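Local coordinates for protein nonribosomal peptide synthase (Streptomyces sp. MJ635-86F5, PDB 5JJP) that adenylates aliphatic beta-amino acids, probably using ATP, as a member of the ANL superfamily of adenylating enzymes, at residues Leu79-Gly84 with Gln164-Arg169; Val87-Pro92 with Leu109-Thr114; Asp312-Gln317 with Asp344-Asp349; Gly375-Val380 with Ala425-Asp430; Ala389-Tyr394 with Ala403-Asp408. All coordinates share one frame; numbering follows the deposited sequence.

Contacts 1 and 2 belong to one neighbourhood: their centres are about 15 Å apart, they touch where D82 and L81 meet L109, and both attach to the mixed sheet of strands 87-90, 111-114 and 159-162. Along the chain, contact 2 falls between the halves of contact 1. Contact 3 comes later, beside the second mixed sheet at helix 310-319, on the opposite side of the chain's centre, about 54 Å from contact 1 between centres. Contacts 4 and 5 reach the antiparallel sheet around strand 417-427, with centres about 24 Å apart; contact 5, between the halves of contact 4 in sequence, also reaches the small sheet of strand 393-394. Together they sample four sheets of the layered alpha-beta fold.

Contact 1: Leu79-Gly84 with Gln164-Arg169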
# COMPACT_ATOMS: atom_id res chain seq x y z
N LEU A 79 25.94 7.88 1.92
CA LEU A 79 26.43 6.68 1.26
C LEU A 79 26.70 6.90 -0.21
O LEU A 79 27.31 6.06 -0.87
CB LEU A 79 25.46 5.53 1.46
CG LEU A 79 25.21 5.16 2.91
CD1 LEU A 79 24.21 4.05 2.97
CD2 LEU A 79 26.51 4.74 3.56
N GLY A 80 26.28 8.03 -0.74
CA GLY A 80 26.63 8.39 -2.11
C GLY A 80 25.79 7.70 -3.16
O GLY A 80 26.18 7.74 -4.33
N LEU A 81 24.66 7.10 -2.79
CA LEU A 81 23.80 6.45 -3.80
C LEU A 81 23.15 7.50 -4.71
O LEU A 81 22.91 8.61 -4.28
CB LEU A 81 22.75 5.57 -3.17
CG LEU A 81 23.25 4.48 -2.21
CD1 LEU A 81 22.02 3.79 -1.62
CD2 LEU A 81 24.09 3.47 -2.94
N ASP A 82 22.80 7.09 -5.92
CA ASP A 82 22.17 7.97 -6.90
C ASP A 82 20.64 7.80 -6.92
O ASP A 82 20.17 6.71 -6.59
CB ASP A 82 22.69 7.61 -8.30
CG ASP A 82 22.71 8.79 -9.28
OD1 ASP A 82 22.37 9.92 -8.90
OD2 ASP A 82 23.15 8.57 -10.42
N VAL A 83 19.90 8.85 -7.30
CA VAL A 83 18.47 8.73 -7.49
C VAL A 83 18.28 7.59 -8.48
O VAL A 83 18.93 7.56 -9.53
CB VAL A 83 17.88 10.05 -8.06
CG1 VAL A 83 16.44 9.86 -8.53
CG2 VAL A 83 17.99 11.20 -7.04
N GLY A 84 17.34 6.68 -8.18
CA GLY A 84 17.10 5.47 -8.96
C GLY A 84 17.62 4.17 -8.37
O GLY A 84 17.11 3.08 -8.66
N GLN A 164 28.49 -2.46 5.86
CA GLN A 164 29.24 -2.61 4.61
C GLN A 164 28.83 -1.53 3.62
O GLN A 164 27.69 -1.46 3.25
CB GLN A 164 29.00 -3.98 4.03
CG GLN A 164 29.24 -3.95 2.53
CD GLN A 164 30.68 -4.19 2.09
OE1 GLN A 164 31.20 -5.31 2.11
NE2 GLN A 164 31.35 -3.09 1.67
N LEU A 165 29.76 -0.65 3.26
CA LEU A 165 29.47 0.43 2.35
C LEU A 165 29.15 -0.10 0.99
O LEU A 165 29.75 -1.10 0.51
CB LEU A 165 30.66 1.34 2.19
CG LEU A 165 31.09 2.14 3.43
CD1 LEU A 165 32.41 2.84 3.13
CD2 LEU A 165 30.05 3.17 3.85
N PRO A 166 28.19 0.56 0.32
CA PRO A 166 27.93 0.21 -1.07
C PRO A 166 29.11 0.61 -1.92
O PRO A 166 29.95 1.40 -1.49
CB PRO A 166 26.72 1.06 -1.45
CG PRO A 166 26.70 2.15 -0.46
CD PRO A 166 27.28 1.60 0.82
N ALA A 167 29.16 0.05 -3.13
CA ALA A 167 30.21 0.31 -4.09
C ALA A 167 30.27 1.79 -4.39
O ALA A 167 29.25 2.48 -4.34
CB ALA A 167 29.93 -0.47 -5.36
N PRO A 168 31.47 2.31 -4.70
CA PRO A 168 31.52 3.68 -5.18
C PRO A 168 30.82 3.85 -6.53
O PRO A 168 30.65 2.89 -7.31
CB PRO A 168 33.02 3.96 -5.31
CG PRO A 168 33.71 2.84 -4.58
CD PRO A 168 32.80 1.68 -4.71
N ARG A 169 30.38 5.06 -6.81
CA ARG A 169 29.73 5.33 -8.08
C ARG A 169 29.83 6.81 -8.35
O ARG A 169 30.04 7.59 -7.43
CB ARG A 169 28.26 4.91 -7.99
CG ARG A 169 27.44 5.82 -7.05
CD ARG A 169 26.18 5.13 -6.55
NE ARG A 169 26.50 3.92 -5.82
CZ ARG A 169 25.95 2.73 -6.01
NH1 ARG A 169 24.98 2.54 -6.88
NH2 ARG A 169 26.37 1.72 -5.28
O HOH W 1 28.14 4.75 -3.40
O HOH W 2 28.72 9.09 -5.11
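Three leucines and a proline make the apolar part. The CD2 methyl of L79 meets CD2 of L165 tip to tip at 3.9 Å, while CG of the P166 ring comes within 3.8 Å of L81 CD2. That L81 methyl also covers one face of the R169 guanidinium, over its centre and 3.7 Å from CZ. R169 takes the crowded rotamer, its CG between the backbone N and the carbonyl carbon (chi1 69°), and a bend at chi3 turns the head back so that NH2 donates to A167 O at 3.1 Å. NH1 makes a salt bridge with D85. Polar linkage between the segments runs through water: one donates to L79 O and to A167 O (2.7 Å) and accepts from R169 NE (3.0 Å), and another joins G80 O to R169 O. An alanine at R169 would remove the guanidinium and its salt bridge to D85, and would probably loosen the water link and uncover one side of the L81 methyl. The 79-84 loop carries the chain from helix 62-77 to strand 87-90, the 164-169 loop leaves strand 159-162 of the same sheet, and L79 and L81 rest on L134 of strand 134-138.

Contact 2: Val87-Pro92 with Leu109-Thr114; sequences VVLESP and LPFIPT
This is the strand pair of a beta-alpha-beta unit: strand 87-90 leads through helix 95-107 into strand 111-114, and the two strands lie parallel, next to each other in the mixed sheet. Five backbone bonds join them, V87 N to P110 O, I112 N to V87 O, L89 N to I112 O, T114 N to L89 O and S91 N to T114 O. V87, L89, F111 and P113 share one face. L89 holds CG anti to the backbone N (chi1 -179°), and its CD2 lies 4.2 Å from F111 CD1. F111 takes the crowded position between N and carbonyl carbon (chi1 65°), so its ring swings away from strand 87-90 toward C104 and F105 of the helix. V87 also has CG1 anti to N, and its other branch, CG2, meets L109 CB at 4.0 Å. On the other face V88 and I112 put CG2 and CG1 4.3 Å apart. Next to them E90 runs beside T114, extended as far as CD (chi1 -179°), with its OE2 forming a salt bridge with R143. A valine at E90 would give up the carboxylate, and would probably leave R143 without this partner. Where strand 87-90 ends, S91 turns OG anti to its own N and donates to P92 O at 2.6 Å, in the carbonyl plane and on a lone pair.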
# COMPACT_ATOMS: atom_id res chain seq x y z
N VAL A 87 16.96 0.01 -3.05
CA VAL A 87 17.26 -0.37 -1.70
C VAL A 87 16.27 -1.48 -1.29
O VAL A 87 15.08 -1.32 -1.44
CB VAL A 87 17.04 0.84 -0.81
CG1 VAL A 87 17.18 0.46 0.67
CG2 VAL A 87 18.01 1.92 -1.19
N VAL A 88 16.76 -2.62 -0.81
CA VAL A 88 15.88 -3.62 -0.20
C VAL A 88 15.71 -3.19 1.24
O VAL A 88 16.69 -3.08 1.96
CB VAL A 88 16.48 -5.03 -0.23
CG1 VAL A 88 15.53 -6.02 0.39
CG2 VAL A 88 16.76 -5.44 -1.65
N LEU A 89 14.47 -2.93 1.64
CA LEU A 89 14.17 -2.51 2.98
C LEU A 89 13.44 -3.66 3.75
O LEU A 89 12.29 -3.99 3.45
CB LEU A 89 13.31 -1.25 2.91
CG LEU A 89 12.87 -0.60 4.19
CD1 LEU A 89 14.08 -0.26 5.02
CD2 LEU A 89 12.07 0.64 3.91
N GLU A 90 14.15 -4.29 4.67
CA GLU A 90 13.65 -5.48 5.35
C GLU A 90 13.37 -5.24 6.83
O GLU A 90 14.30 -5.00 7.60
CB GLU A 90 14.63 -6.63 5.20
CG GLU A 90 14.19 -7.93 5.86
CD GLU A 90 14.98 -9.12 5.30
OE1 GLU A 90 14.84 -9.43 4.07
OE2 GLU A 90 15.74 -9.78 6.08
N SER A 91 12.11 -5.30 7.19
CA SER A 91 11.72 -5.04 8.55
C SER A 91 10.26 -5.35 8.74
O SER A 91 9.46 -5.24 7.81
CB SER A 91 12.00 -3.56 8.90
OG SER A 91 11.40 -3.14 10.13
N PRO A 92 9.90 -5.79 9.97
CA PRO A 92 8.48 -5.72 10.22
C PRO A 92 8.04 -4.25 10.17
O PRO A 92 8.85 -3.36 10.34
CB PRO A 92 8.33 -6.33 11.62
CG PRO A 92 9.66 -6.14 12.26
CD PRO A 92 10.66 -6.19 11.16
N LEU A 109 15.24 7.00 -3.69
CA LEU A 109 15.76 5.66 -3.72
C LEU A 109 14.60 4.68 -3.67
O LEU A 109 14.05 4.44 -2.60
CB LEU A 109 16.72 5.40 -2.56
CG LEU A 109 17.91 6.36 -2.48
CD1 LEU A 109 18.71 6.17 -1.19
CD2 LEU A 109 18.83 6.20 -3.71
N PRO A 110 14.22 4.13 -4.81
CA PRO A 110 13.12 3.24 -4.75
C PRO A 110 13.47 2.01 -3.91
O PRO A 110 14.55 1.41 -4.08
CB PRO A 110 12.90 2.82 -6.22
CG PRO A 110 14.21 3.03 -6.88
CD PRO A 110 14.76 4.24 -6.19
N PHE A 111 12.56 1.62 -3.04
CA PHE A 111 12.80 0.48 -2.17
C PHE A 111 11.91 -0.70 -2.51
O PHE A 111 10.85 -0.55 -3.10
CB PHE A 111 12.62 0.89 -0.70
CG PHE A 111 11.23 1.27 -0.36
CD1 PHE A 111 10.34 0.34 0.08
CD2 PHE A 111 10.82 2.61 -0.47
CE1 PHE A 111 9.04 0.73 0.37
CE2 PHE A 111 9.53 2.98 -0.20
CZ PHE A 111 8.64 2.04 0.23
N ILE A 112 12.36 -1.86 -2.11
CA ILE A 112 11.64 -3.11 -2.25
C ILE A 112 11.40 -3.52 -0.82
O ILE A 112 12.37 -3.85 -0.14
CB ILE A 112 12.47 -4.28 -2.81
CG1 ILE A 112 13.40 -3.92 -3.95
CG2 ILE A 112 11.60 -5.45 -3.18
CD1 ILE A 112 12.79 -3.21 -5.08
N PRO A 113 10.13 -3.57 -0.37
CA PRO A 113 9.87 -3.94 1.03
C PRO A 113 9.86 -5.43 1.24
O PRO A 113 9.29 -6.17 0.46
CB PRO A 113 8.49 -3.34 1.30
CG PRO A 113 7.82 -3.41 -0.03
CD PRO A 113 8.88 -3.17 -1.07
N THR A 114 10.51 -5.86 2.31
CA THR A 114 10.71 -7.27 2.58
C THR A 114 10.53 -7.49 4.09
O THR A 114 10.65 -6.54 4.87
CB THR A 114 12.13 -7.60 2.02
OG1 THR A 114 12.02 -8.04 0.65
CG2 THR A 114 12.79 -8.60 2.74

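Contact 3: Asp312-Gln317 with Asp344-Asp349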
# COMPACT_ATOMS: atom_id res chain seq x y z
N ASP A 312 -19.87 -15.73 5.50
CA ASP A 312 -18.97 -15.23 6.52
C ASP A 312 -19.22 -13.74 6.77
O ASP A 312 -19.30 -13.29 7.91
CB ASP A 312 -17.51 -15.47 6.08
CG ASP A 312 -17.08 -16.97 6.13
OD1 ASP A 312 -17.87 -17.83 6.57
OD2 ASP A 312 -15.94 -17.29 5.71
N LEU A 313 -19.38 -12.98 5.69
CA LEU A 313 -19.59 -11.54 5.76
C LEU A 313 -20.86 -11.21 6.52
O LEU A 313 -20.84 -10.35 7.41
CB LEU A 313 -19.67 -10.95 4.36
CG LEU A 313 -19.79 -9.43 4.17
CD1 LEU A 313 -18.91 -8.65 5.13
CD2 LEU A 313 -19.39 -9.09 2.75
N ARG A 314 -21.95 -11.89 6.16
CA ARG A 314 -23.23 -11.74 6.85
C ARG A 314 -23.09 -12.01 8.34
O ARG A 314 -23.59 -11.27 9.18
CB ARG A 314 -24.27 -12.71 6.25
CG ARG A 314 -24.80 -12.35 4.87
CD ARG A 314 -26.10 -13.10 4.53
NE ARG A 314 -26.62 -12.76 3.21
CZ ARG A 314 -26.28 -13.36 2.05
NH1 ARG A 314 -25.38 -14.33 2.01
NH2 ARG A 314 -26.83 -12.96 0.89
N GLU A 315 -22.38 -13.07 8.66
CA GLU A 315 -22.11 -13.43 10.04
C GLU A 315 -21.37 -12.26 10.71
O GLU A 315 -21.78 -11.78 11.79
CB GLU A 315 -21.30 -14.72 10.08
CG GLU A 315 -21.65 -15.66 11.23
CD GLU A 315 -20.96 -17.03 11.10
OE1 GLU A 315 -20.60 -17.60 12.15
OE2 GLU A 315 -20.72 -17.48 9.95
N LEU A 316 -20.34 -11.76 10.05
CA LEU A 316 -19.56 -10.59 10.57
C LEU A 316 -20.40 -9.33 10.75
O LEU A 316 -20.33 -8.72 11.83
CB LEU A 316 -18.34 -10.28 9.70
CG LEU A 316 -17.41 -9.15 10.18
CD1 LEU A 316 -16.72 -9.53 11.49
CD2 LEU A 316 -16.37 -8.81 9.11
N GLN A 317 -21.22 -8.97 9.75
CA GLN A 317 -22.18 -7.87 9.94
C GLN A 317 -23.06 -8.08 11.17
O GLN A 317 -23.33 -7.14 11.93
CB GLN A 317 -23.10 -7.74 8.75
CG GLN A 317 -22.44 -7.23 7.50
CD GLN A 317 -23.42 -7.06 6.36
OE1 GLN A 317 -24.15 -8.00 5.98
NE2 GLN A 317 -23.45 -5.86 5.79
N ASP A 344 -25.61 -2.99 4.34
CA ASP A 344 -26.02 -3.57 5.63
C ASP A 344 -27.50 -3.35 5.81
O ASP A 344 -27.95 -2.22 5.93
CB ASP A 344 -25.25 -2.96 6.83
CG ASP A 344 -25.49 -3.72 8.17
OD1 ASP A 344 -25.13 -3.20 9.27
OD2 ASP A 344 -26.03 -4.87 8.14
N PRO A 345 -28.28 -4.42 5.82
CA PRO A 345 -27.86 -5.78 5.69
C PRO A 345 -27.66 -6.17 4.24
O PRO A 345 -28.16 -5.54 3.30
CB PRO A 345 -29.01 -6.56 6.32
CG PRO A 345 -30.21 -5.73 5.98
CD PRO A 345 -29.75 -4.31 5.91
N LEU A 346 -26.88 -7.22 4.07
CA LEU A 346 -26.63 -7.80 2.77
C LEU A 346 -27.87 -8.60 2.35
O LEU A 346 -28.27 -9.50 3.08
CB LEU A 346 -25.42 -8.72 2.93
CG LEU A 346 -24.44 -8.89 1.78
CD1 LEU A 346 -23.86 -7.54 1.42
CD2 LEU A 346 -23.33 -9.83 2.21
N PRO A 347 -28.50 -8.26 1.21
CA PRO A 347 -29.69 -9.01 0.78
C PRO A 347 -29.44 -10.51 0.75
O PRO A 347 -28.34 -10.94 0.43
CB PRO A 347 -29.97 -8.47 -0.64
CG PRO A 347 -29.35 -7.10 -0.66
CD PRO A 347 -28.14 -7.20 0.25
N ALA A 348 -30.46 -11.29 1.11
CA ALA A 348 -30.33 -12.75 1.24
C ALA A 348 -30.10 -13.43 -0.12
O ALA A 348 -29.37 -14.40 -0.22
CB ALA A 348 -31.55 -13.34 1.95
N ASP A 349 -30.72 -12.89 -1.17
CA ASP A 349 -30.59 -13.44 -2.53
C ASP A 349 -29.25 -13.11 -3.21
O ASP A 349 -28.88 -13.75 -4.20
CB ASP A 349 -31.75 -12.93 -3.42
CG ASP A 349 -31.89 -11.41 -3.39
OD1 ASP A 349 -32.11 -10.87 -2.28
OD2 ASP A 349 -31.77 -10.76 -4.46
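NH2 of R314 is the best-held polar atom, gripped by two carbonyls: it donates to P347 O at 2.6 Å, nearly straight (162°), and makes a weak bond to L350 O just beyond. P347 O receives it on a lone pair and lies almost in the guanidinium plane. The arginine gets there by an extended chain from CG to NE, while its NE is buried by the contact with no partner in the model. R314 CG lies 3.9 Å from CD2 of L346, crossing it at about a right angle, and L313 CD2 touches that same methyl at 4.0 Å. The helix they come from, 310-319, connects the parallel strands 300-304 and 324-329 of the second mixed sheet, and the 344-349 loop, past edge strand 338-341, lies along its flank. One turn on from L313 and R314, Q317 extends toward the loop. Its NE2 donates to P343 O, and OE1 accepts a weak bond from L346 N at 3.4 Å. Q317 and D344 slide past each other in opposite directions, the amide and carboxylate planes 36° apart and NE2 3.6 Å from OD2 without a bond. The cis peptide before P345 kinks the loop between D344 and L346, whose side chain turns inward to the helix and against L353.

Contact 4: Gly375-Val380 with Ala425-Asp430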
# COMPACT_ATOMS: atom_id res chain seq x y z
N GLY A 375 -20.51 -4.55 -25.43
CA GLY A 375 -21.65 -3.73 -25.79
C GLY A 375 -22.81 -3.80 -24.81
O GLY A 375 -23.56 -2.83 -24.71
N GLU A 376 -22.96 -4.93 -24.11
CA GLU A 376 -24.17 -5.18 -23.32
C GLU A 376 -23.88 -5.64 -21.92
O GLU A 376 -22.85 -6.25 -21.66
CB GLU A 376 -25.06 -6.24 -23.97
CG GLU A 376 -25.64 -5.84 -25.34
CD GLU A 376 -26.78 -4.80 -25.32
OE1 GLU A 376 -27.63 -4.83 -24.41
OE2 GLU A 376 -26.84 -3.94 -26.23
N PRO A 377 -24.79 -5.33 -21.00
CA PRO A 377 -24.67 -5.80 -19.64
C PRO A 377 -24.78 -7.31 -19.57
O PRO A 377 -25.35 -7.91 -20.44
CB PRO A 377 -25.84 -5.13 -18.92
CG PRO A 377 -26.74 -4.63 -19.98
CD PRO A 377 -25.93 -4.42 -21.20
N GLY A 378 -24.17 -7.90 -18.56
CA GLY A 378 -24.19 -9.33 -18.37
C GLY A 378 -23.13 -10.11 -19.14
O GLY A 378 -22.84 -11.26 -18.82
N VAL A 379 -22.48 -9.47 -20.10
CA VAL A 379 -21.51 -10.17 -20.92
C VAL A 379 -20.10 -9.96 -20.35
O VAL A 379 -19.67 -8.81 -20.12
CB VAL A 379 -21.57 -9.71 -22.40
CG1 VAL A 379 -20.44 -10.34 -23.21
CG2 VAL A 379 -22.92 -10.04 -23.00
N VAL A 380 -19.40 -11.06 -20.15
CA VAL A 380 -18.10 -11.07 -19.55
C VAL A 380 -17.03 -10.61 -20.53
O VAL A 380 -17.02 -11.04 -21.67
CB VAL A 380 -17.75 -12.48 -19.06
CG1 VAL A 380 -16.25 -12.61 -18.73
CG2 VAL A 380 -18.58 -12.83 -17.84
N ALA A 425 -14.81 -9.80 -15.98
CA ALA A 425 -15.95 -9.26 -15.29
C ALA A 425 -17.07 -8.93 -16.27
O ALA A 425 -16.85 -8.86 -17.46
CB ALA A 425 -15.55 -7.99 -14.50
N TYR A 426 -18.26 -8.73 -15.75
CA TYR A 426 -19.37 -8.22 -16.53
C TYR A 426 -19.89 -7.00 -15.81
O TYR A 426 -19.58 -6.75 -14.63
CB TYR A 426 -20.52 -9.25 -16.72
CG TYR A 426 -21.18 -9.68 -15.42
CD1 TYR A 426 -20.76 -10.85 -14.75
CD2 TYR A 426 -22.18 -8.91 -14.84
CE1 TYR A 426 -21.32 -11.23 -13.53
CE2 TYR A 426 -22.76 -9.30 -13.61
CZ TYR A 426 -22.31 -10.47 -12.97
OH TYR A 426 -22.86 -10.86 -11.77
N ARG A 427 -20.72 -6.26 -16.55
CA ARG A 427 -21.28 -4.99 -16.14
C ARG A 427 -22.79 -5.19 -15.90
O ARG A 427 -23.41 -5.98 -16.58
CB ARG A 427 -21.03 -4.01 -17.29
CG ARG A 427 -21.16 -2.54 -16.95
CD ARG A 427 -21.45 -1.70 -18.20
NE ARG A 427 -20.48 -1.96 -19.26
CZ ARG A 427 -20.76 -2.43 -20.47
NH1 ARG A 427 -22.02 -2.70 -20.85
NH2 ARG A 427 -19.77 -2.63 -21.33
N ASP A 428 -23.36 -4.50 -14.91
CA ASP A 428 -24.83 -4.44 -14.78
C ASP A 428 -25.38 -3.29 -15.60
O ASP A 428 -24.61 -2.59 -16.28
CB ASP A 428 -25.29 -4.40 -13.30
CG ASP A 428 -24.92 -3.09 -12.57
OD1 ASP A 428 -24.55 -2.06 -13.17
OD2 ASP A 428 -25.03 -3.09 -11.32
N ALA A 429 -26.69 -3.07 -15.55
CA ALA A 429 -27.31 -1.99 -16.34
C ALA A 429 -26.82 -0.61 -15.94
O ALA A 429 -26.77 0.32 -16.76
CB ALA A 429 -28.84 -2.05 -16.23
N ASP A 430 -26.48 -0.48 -14.66
CA ASP A 430 -26.02 0.80 -14.11
C ASP A 430 -24.55 1.04 -14.39
O ASP A 430 -24.05 2.14 -14.19
CB ASP A 430 -26.30 0.84 -12.60
CG ASP A 430 -27.77 1.07 -12.29
OD1 ASP A 430 -28.48 1.67 -13.13
OD2 ASP A 430 -28.22 0.66 -11.20
O HOH W 3 -21.06 -7.03 -19.30
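P377 sets CB of its ring over the R427-D428 backbone, 3.5 Å from R427 O and 3.8 Å from D428 C. The same carbonyl oxygen of R427 is gripped by G378 N at 2.9 Å, the donor nearly along the C=O axis, which makes this the direct hydrogen bond between the segments. R427 itself leaves with CG anti to the backbone N (chi1 -163°) and bends at chi3, so that NH1 comes back to within 3.6 Å of E376 C. NH2 is bonded to V374 O, and NE makes a long, weak ion pair with D365. A water occupies the gap between the backbones. It accepts from R427 N at 2.9 Å and donates to E376 O and to V379 O, tying three backbone atoms where no direct bond joins them. Y426 takes the crowded rotamer (chi1 63°). Its CB stays 3.5 Å from V379 O, while the ring is carried off to meet that of Y434, their planes almost parallel. Further along, V380 sets its CG2 at the ring edge of Y426, and its CA-H points at A425 O (3.3 Å). G378 stands third in the turn from E376 to V379, where phi is positive, and the whole is an exposed type II turn leading into strand 381-386, where that strand pairs antiparallel with strand 417-427.

Contact 5: Ala389-Tyr394 with Ala403-Asp408; sequences ALFSGY and AALVPD
F391 takes the crowded first torsion, with CG between backbone N and carbonyl carbon (chi1 78°), whereas L405 has CG anti to the carbonyl carbon (chi1 -68°), and together these bring ring and leucine branch into contact. L405 CD1 sits over one face of the F391 ring in a CH-pi contact, 4.3 Å from the centroid and offset toward the rim, while L405 CG touches CE1 of the ring at 3.8 Å. The other branch, CD2, meets L390 CD1 at 4.1 Å, the two leucines sliding past each other in opposite directions. A404 CB works at ring edges: it lies 4.1 Å from F391 CZ and 3.8 Å from Y394 CE2, both near the ring planes. The two aromatics also meet each other, F391 CE2 lying above the centre of the Y394 ring, whose OH is bonded to E333. G393 between them has a phi of 159°, which no residue with a CB could easily adopt here. Segment 389-394 runs into strand 393-394, which pairs with strand 196-200, and segment 403-408 leaves helix 398-404 as strand 405-407 beside strand 417-427, whose F419 meets F391 edge-to-face, bringing segment 389-394 against this second sheet.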
# COMPACT_ATOMS: atom_id res chain seq x y z
N ALA A 389 -3.04 6.35 -11.40
CA ALA A 389 -2.32 5.54 -10.42
C ALA A 389 -1.60 4.31 -10.96
O ALA A 389 -1.03 3.54 -10.19
CB ALA A 389 -3.27 5.15 -9.33
N LEU A 390 -1.50 4.16 -12.26
CA LEU A 390 -0.83 3.01 -12.83
C LEU A 390 0.68 3.00 -12.62
O LEU A 390 1.35 4.05 -12.65
CB LEU A 390 -1.13 2.89 -14.31
CG LEU A 390 -2.62 2.67 -14.63
CD1 LEU A 390 -2.91 2.80 -16.10
CD2 LEU A 390 -3.10 1.32 -14.13
N PHE A 391 1.17 1.77 -12.38
CA PHE A 391 2.59 1.45 -12.39
C PHE A 391 3.25 1.91 -13.69
O PHE A 391 2.55 2.21 -14.67
CB PHE A 391 2.82 -0.04 -12.13
CG PHE A 391 2.57 -0.93 -13.32
CD1 PHE A 391 1.34 -0.92 -13.99
CD2 PHE A 391 3.56 -1.80 -13.77
CE1 PHE A 391 1.11 -1.78 -15.08
CE2 PHE A 391 3.32 -2.63 -14.86
CZ PHE A 391 2.13 -2.59 -15.51
N SER A 392 4.56 2.10 -13.65
CA SER A 392 5.30 2.61 -14.82
C SER A 392 5.74 1.50 -15.76
O SER A 392 6.06 1.78 -16.91
CB SER A 392 6.54 3.37 -14.38
OG SER A 392 6.12 4.46 -13.57
N GLY A 393 5.81 0.28 -15.23
CA GLY A 393 6.19 -0.86 -16.02
C GLY A 393 6.68 -1.95 -15.14
O GLY A 393 6.81 -1.78 -13.92
N TYR A 394 7.02 -3.07 -15.76
CA TYR A 394 7.65 -4.16 -15.04
C TYR A 394 9.15 -4.03 -15.21
O TYR A 394 9.65 -3.79 -16.31
CB TYR A 394 7.19 -5.48 -15.62
CG TYR A 394 5.72 -5.76 -15.44
CD1 TYR A 394 5.21 -6.02 -14.15
CD2 TYR A 394 4.84 -5.80 -16.52
CE1 TYR A 394 3.86 -6.31 -13.96
CE2 TYR A 394 3.49 -6.05 -16.34
CZ TYR A 394 3.00 -6.30 -15.04
OH TYR A 394 1.66 -6.57 -14.81
N ALA A 403 2.60 -5.37 -23.07
CA ALA A 403 1.39 -6.19 -23.10
C ALA A 403 0.38 -5.74 -22.04
O ALA A 403 -0.80 -5.84 -22.25
CB ALA A 403 1.72 -7.67 -22.90
N ALA A 404 0.84 -5.20 -20.92
CA ALA A 404 -0.05 -4.77 -19.82
C ALA A 404 -0.49 -3.33 -20.02
O ALA A 404 -1.66 -3.04 -19.86
CB ALA A 404 0.63 -4.94 -18.50
N LEU A 405 0.44 -2.45 -20.39
CA LEU A 405 0.12 -1.04 -20.63
C LEU A 405 -0.02 -0.73 -22.11
O LEU A 405 0.99 -0.54 -22.81
CB LEU A 405 1.20 -0.16 -20.00
CG LEU A 405 1.23 -0.18 -18.47
CD1 LEU A 405 2.46 0.55 -17.99
CD2 LEU A 405 0.00 0.50 -17.87
N VAL A 406 -1.26 -0.65 -22.57
CA VAL A 406 -1.56 -0.56 -23.96
C VAL A 406 -2.19 0.76 -24.37
O VAL A 406 -2.83 1.44 -23.56
CB VAL A 406 -2.44 -1.71 -24.41
CG1 VAL A 406 -1.85 -3.03 -23.94
CG2 VAL A 406 -3.84 -1.55 -23.88
N PRO A 407 -2.02 1.12 -25.65
CA PRO A 407 -2.68 2.33 -26.14
C PRO A 407 -4.17 2.29 -25.88
O PRO A 407 -4.80 1.23 -26.02
CB PRO A 407 -2.42 2.28 -27.66
CG PRO A 407 -1.16 1.51 -27.80
CD PRO A 407 -1.29 0.43 -26.74
N ASP A 408 -4.72 3.41 -25.43
CA ASP A 408 -6.15 3.53 -25.19
C ASP A 408 -6.92 2.95 -26.39
O ASP A 408 -6.84 3.49 -27.48
CB ASP A 408 -6.46 5.00 -25.01
CG ASP A 408 -7.92 5.28 -24.75
OD1 ASP A 408 -8.74 4.36 -24.64
OD2 ASP A 408 -8.23 6.47 -24.64